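Local coordinates for protein endoglucanase (Bacillus akibai, PDB 1UWW) that hydrolyses internal beta-1,4-glucosidic linkages of cellulose, lichenin and cereal beta-glucans, the chain here being its family 28 carbohydrate-binding module, specific for non-crystalline cellulose, at residues Val89-Tyr94 and Ile168-Val173; Phe111-Asn116 and Thr155-Asp160. All coordinates share one frame; numbering follows the deposited sequence.

Interaction 1: Val89-Tyr94 and Ile168-Val173; sequences VTFDFY and IIFADV. With CA (calcium ion), chain E.
F93 and F170 meet in the middle of a beta sandwich, where the strand holding 89-94 in one antiparallel sheet passes over the strand holding 168-173 in the other. The two short segments lie 12.0 Å apart at their axes and are turned by 54°, a spacing bridged here by F91 and F93 from one strand and I168 and F170 from the other. From its CB, which points at the facing sheet, F93 sends CG anti to the backbone N (chi1 -172°), and the ring extends from there into the gap. F93 CD1 is 4.0 Å from F170 CE2; one atom further, its CE1 closes to 3.5 Å of that same F170 CE2, which lies over one face of the F93 ring; its CZ, at the tip, is 3.8 Å from F170 CD2. The two side chains run past one another in opposite senses, with ring planes 31° apart, neither a parallel stack nor a T-shaped pair. Two residues earlier, F91 and I168 reach toward each other from the two sheets, I168 CD1 lying obliquely to the ring, 4.0 Å from F91 CE1. F91 CE2 lies 4.4 Å from F170 CE2, at the edge of the F170 ring and near its plane. W55 meets F170 edge-to-face, and V147 packs against F91 and F93. Strand alternation turns D92 to the other side, where OD1 of D92 binds a calcium ion at 2.3 Å; E146 binds the same ion. Large apolar side chains suit the inner side, and the chemistry implies two sheets joined here by dispersion and the hydrophobic effect.

Interaction 2: Phe111-Asn116 and Thr155-Asp160; sequences FQPPTN and TNIQDD
N116 and P113 face N156 and I157 where two loops at one end of the beta sandwich come together, the one linking strands 104-111 and 120-129, the other leading from strand 142-150 to strand 165-173. The apolar part is slight: P113 CG stands 4.3 Å from the CG2 branch of I157, and both residues also pack on V120, at the start of strand 120-129. The polar side chains meet by van der Waals contact. N116 and N156 cross at about a right angle, their amide planes 34° apart; with CG of N116 anti to the backbone N (chi1 -154°), N116 OD1 comes within 3.5 Å of N156 CB. Asparagine fits this partly exposed place because its amide can pack on one partner and bond to another: N156 ND2 donates to the backbone O of N116 of the second subunit, which puts the contact at the dimer interface. Backbone bonding shapes the first loop, N116 N donating to P113 O at 3.0 Å. Solvent supplies a polar bridge between the loops, one water lying 2.9 Å from T115 OG1 and donating to N156 O at 3.2 Å.

How the interactions relate
Interaction 1 belongs to the core, its centre about 4 Å from the centre of the chain, whereas interaction 2 sits at one end of the sandwich, its centre about 20 Å from the centre of the chain. The strands tie them together: 165-173, which supplies half of interaction 1, follows the loop of 155-160, and its sheet neighbour 104-111 runs into 111-116. Place decides chemistry. Between the sheets the touching residues are all buried and apolar, and aromatic rings do most of the work; between the loops, amides, a bridging water and one small apolar touch share it. Interaction 1 backs onto a calcium site, while interaction 2 adjoins the second subunit.

Interaction 1: Val89-Tyr94 and Ile168-Val173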
# COMPACT_ATOMS: atom_id res chain seq x y z
N VAL A 89 -1.55 6.58 13.49
CA VAL A 89 -0.28 6.21 14.09
C VAL A 89 0.76 7.05 13.37
O VAL A 89 0.78 7.15 12.14
CB VAL A 89 0.01 4.72 13.94
CG1 VAL A 89 1.46 4.36 14.30
CG2 VAL A 89 -0.94 3.93 14.84
N THR A 90 1.57 7.74 14.15
CA THR A 90 2.68 8.54 13.63
C THR A 90 4.00 8.12 14.22
O THR A 90 4.09 7.61 15.33
CB THR A 90 2.45 10.03 13.92
OG1 THR A 90 2.49 10.28 15.33
CG2 THR A 90 1.07 10.47 13.45
N PHE A 91 5.05 8.30 13.44
CA PHE A 91 6.40 8.21 13.92
C PHE A 91 7.33 9.03 13.03
O PHE A 91 7.03 9.30 11.88
CB PHE A 91 6.91 6.74 14.06
CG PHE A 91 6.86 5.90 12.81
CD1 PHE A 91 5.69 5.22 12.45
CD2 PHE A 91 8.01 5.68 12.06
CE1 PHE A 91 5.67 4.37 11.33
CE2 PHE A 91 7.99 4.84 10.96
CZ PHE A 91 6.81 4.22 10.60
N ASP A 92 8.45 9.43 13.62
CA ASP A 92 9.56 9.99 12.85
C ASP A 92 10.40 8.86 12.28
O ASP A 92 10.77 7.94 12.99
CB ASP A 92 10.44 10.88 13.73
CG ASP A 92 9.70 12.07 14.23
OD1 ASP A 92 9.18 12.87 13.43
OD2 ASP A 92 9.54 12.24 15.47
N PHE A 93 10.63 8.90 10.98
CA PHE A 93 11.42 7.89 10.30
C PHE A 93 12.56 8.58 9.61
O PHE A 93 12.36 9.55 8.90
CB PHE A 93 10.57 7.17 9.26
CG PHE A 93 11.26 5.98 8.64
CD1 PHE A 93 11.84 4.98 9.39
CD2 PHE A 93 11.32 5.87 7.26
CE1 PHE A 93 12.49 3.88 8.77
CE2 PHE A 93 11.94 4.76 6.64
CZ PHE A 93 12.53 3.79 7.39
N TYR A 94 13.77 8.11 9.84
CA TYR A 94 14.94 8.73 9.24
C TYR A 94 15.73 7.68 8.48
O TYR A 94 15.80 6.51 8.88
CB TYR A 94 15.87 9.33 10.28
CG TYR A 94 15.22 10.26 11.29
CD1 TYR A 94 14.64 9.78 12.44
CD2 TYR A 94 15.24 11.62 11.09
CE1 TYR A 94 14.07 10.63 13.36
CE2 TYR A 94 14.67 12.49 12.01
CZ TYR A 94 14.11 11.97 13.13
OH TYR A 94 13.56 12.81 14.09
N ILE A 168 5.00 -3.09 11.76
CA ILE A 168 5.32 -2.07 10.77
C ILE A 168 6.22 -2.76 9.77
O ILE A 168 7.30 -3.26 10.15
CB ILE A 168 6.00 -0.81 11.38
CG1 ILE A 168 5.13 -0.25 12.51
CG2 ILE A 168 6.19 0.21 10.32
CD1 ILE A 168 5.75 0.90 13.23
N ILE A 169 5.79 -2.78 8.52
CA ILE A 169 6.47 -3.49 7.44
C ILE A 169 7.09 -2.47 6.53
O ILE A 169 6.41 -1.55 6.08
CB ILE A 169 5.46 -4.37 6.68
CG1 ILE A 169 4.84 -5.41 7.63
CG2 ILE A 169 6.19 -5.09 5.53
CD1 ILE A 169 3.68 -6.16 7.07
N PHE A 170 8.38 -2.63 6.22
CA PHE A 170 9.15 -1.69 5.40
C PHE A 170 9.52 -2.40 4.11
O PHE A 170 10.58 -3.05 4.02
CB PHE A 170 10.40 -1.22 6.14
CG PHE A 170 10.11 -0.47 7.41
CD1 PHE A 170 9.89 -1.14 8.59
CD2 PHE A 170 10.07 0.92 7.43
CE1 PHE A 170 9.67 -0.48 9.78
CE2 PHE A 170 9.83 1.60 8.62
CZ PHE A 170 9.63 0.90 9.78
N ALA A 171 8.68 -2.32 3.09
CA ALA A 171 8.82 -3.15 1.89
C ALA A 171 9.54 -2.45 0.75
O ALA A 171 9.34 -1.27 0.49
CB ALA A 171 7.46 -3.61 1.43
N ASP A 172 10.36 -3.21 0.05
CA ASP A 172 11.09 -2.77 -1.13
C ASP A 172 10.16 -2.59 -2.32
O ASP A 172 9.34 -3.47 -2.61
CB ASP A 172 12.13 -3.85 -1.45
CG ASP A 172 13.13 -3.47 -2.50
OD1 ASP A 172 13.28 -2.30 -2.87
OD2 ASP A 172 13.82 -4.39 -3.00
N VAL A 173 10.32 -1.50 -3.04
CA VAL A 173 9.68 -1.29 -4.33
C VAL A 173 10.77 -0.98 -5.35
O VAL A 173 11.06 0.16 -5.67
CB VAL A 173 8.69 -0.10 -4.29
CG1 VAL A 173 7.90 -0.04 -5.58
CG2 VAL A 173 7.74 -0.19 -3.08
CA CA E . 7.52 14.18 14.28
O HOH W 1 8.03 14.18 16.71
O HOH W 2 8.79 15.54 13.99
O HOH W 3 6.45 16.38 14.96
O HOH W 4 6.09 12.16 14.29

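Interaction 2: Phe111-Asn116 and Thr155-Asp160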
# COMPACT_ATOMS: atom_id res chain seq x y z
N PHE A 111 -2.28 -4.64 12.55
CA PHE A 111 -2.56 -5.12 13.88
C PHE A 111 -3.11 -6.53 13.81
O PHE A 111 -3.58 -6.97 12.76
CB PHE A 111 -3.61 -4.23 14.58
CG PHE A 111 -3.21 -2.79 14.68
CD1 PHE A 111 -2.28 -2.36 15.61
CD2 PHE A 111 -3.77 -1.85 13.84
CE1 PHE A 111 -1.93 -1.02 15.68
CE2 PHE A 111 -3.41 -0.52 13.93
CZ PHE A 111 -2.50 -0.13 14.84
N GLN A 112 -3.06 -7.24 14.91
CA GLN A 112 -3.57 -8.61 14.94
C GLN A 112 -4.60 -8.86 16.05
O GLN A 112 -4.38 -9.69 16.95
CB GLN A 112 -2.37 -9.56 15.06
CG GLN A 112 -1.32 -9.39 13.99
CD GLN A 112 -0.45 -10.61 13.88
OE1 GLN A 112 0.66 -10.64 14.40
NE2 GLN A 112 -0.95 -11.64 13.22
N PRO A 113 -5.76 -8.19 15.98
CA PRO A 113 -6.83 -8.41 16.97
C PRO A 113 -7.38 -9.84 16.88
O PRO A 113 -7.82 -10.23 15.81
CB PRO A 113 -7.93 -7.42 16.55
CG PRO A 113 -7.61 -7.07 15.12
CD PRO A 113 -6.15 -7.24 14.94
N PRO A 114 -7.35 -10.61 17.97
CA PRO A 114 -7.97 -11.95 17.94
C PRO A 114 -9.44 -11.95 17.53
O PRO A 114 -9.92 -12.96 17.02
CB PRO A 114 -7.80 -12.44 19.38
CG PRO A 114 -6.63 -11.73 19.88
CD PRO A 114 -6.70 -10.33 19.26
N THR A 115 -10.15 -10.85 17.75
CA THR A 115 -11.55 -10.76 17.32
C THR A 115 -11.75 -10.49 15.83
O THR A 115 -12.90 -10.56 15.35
CB THR A 115 -12.31 -9.67 18.11
OG1 THR A 115 -11.64 -8.40 17.95
CG2 THR A 115 -12.29 -9.95 19.58
N ASN A 116 -10.69 -10.11 15.10
CA ASN A 116 -10.76 -10.01 13.63
C ASN A 116 -9.72 -10.82 12.89
O ASN A 116 -8.96 -10.30 12.07
CB ASN A 116 -10.68 -8.55 13.14
CG ASN A 116 -11.36 -8.36 11.77
OD1 ASN A 116 -12.60 -8.21 11.69
ND2 ASN A 116 -10.58 -8.41 10.69
N THR A 155 -12.21 -0.09 9.29
CA THR A 155 -13.59 -0.34 9.69
C THR A 155 -13.79 -1.63 10.44
O THR A 155 -14.81 -1.76 11.12
CB THR A 155 -14.54 -0.35 8.50
OG1 THR A 155 -14.18 -1.39 7.59
CG2 THR A 155 -14.44 0.97 7.73
N ASN A 156 -12.85 -2.56 10.37
CA ASN A 156 -13.01 -3.85 11.06
C ASN A 156 -12.42 -3.86 12.46
O ASN A 156 -12.17 -4.92 13.04
CB ASN A 156 -12.41 -4.98 10.24
CG ASN A 156 -13.43 -5.65 9.36
OD1 ASN A 156 -14.58 -5.87 9.76
ND2 ASN A 156 -13.01 -5.98 8.16
N ILE A 157 -12.17 -2.68 13.00
CA ILE A 157 -11.94 -2.55 14.44
C ILE A 157 -12.87 -1.47 14.95
O ILE A 157 -13.43 -0.70 14.20
CB ILE A 157 -10.46 -2.22 14.82
CG1 ILE A 157 -10.07 -0.83 14.32
CG2 ILE A 157 -9.49 -3.31 14.32
CD1 ILE A 157 -8.65 -0.43 14.63
N GLN A 158 -13.03 -1.47 16.27
CA GLN A 158 -13.73 -0.41 16.98
C GLN A 158 -12.75 0.28 17.90
O GLN A 158 -11.61 -0.15 18.05
CB GLN A 158 -14.84 -1.05 17.78
CG GLN A 158 -15.86 -1.70 16.87
CD GLN A 158 -16.85 -2.53 17.58
OE1 GLN A 158 -16.53 -3.22 18.56
NE2 GLN A 158 -18.07 -2.50 17.07
N ASP A 159 -13.18 1.36 18.53
CA ASP A 159 -12.26 2.15 19.34
C ASP A 159 -11.75 1.40 20.56
O ASP A 159 -10.67 1.71 21.06
CB ASP A 159 -12.92 3.46 19.77
CG ASP A 159 -13.09 4.44 18.62
OD1 ASP A 159 -12.63 4.15 17.47
OD2 ASP A 159 -13.64 5.57 18.76
N ASP A 160 -12.49 0.41 21.04
CA ASP A 160 -12.08 -0.40 22.18
C ASP A 160 -11.57 -1.81 21.83
O ASP A 160 -11.28 -2.61 22.70
CB ASP A 160 -13.21 -0.49 23.23
CG ASP A 160 -14.38 -1.36 22.79
OD1 ASP A 160 -14.47 -1.82 21.63
OD2 ASP A 160 -15.30 -1.61 23.61
O HOH W 5 -12.41 -7.04 15.46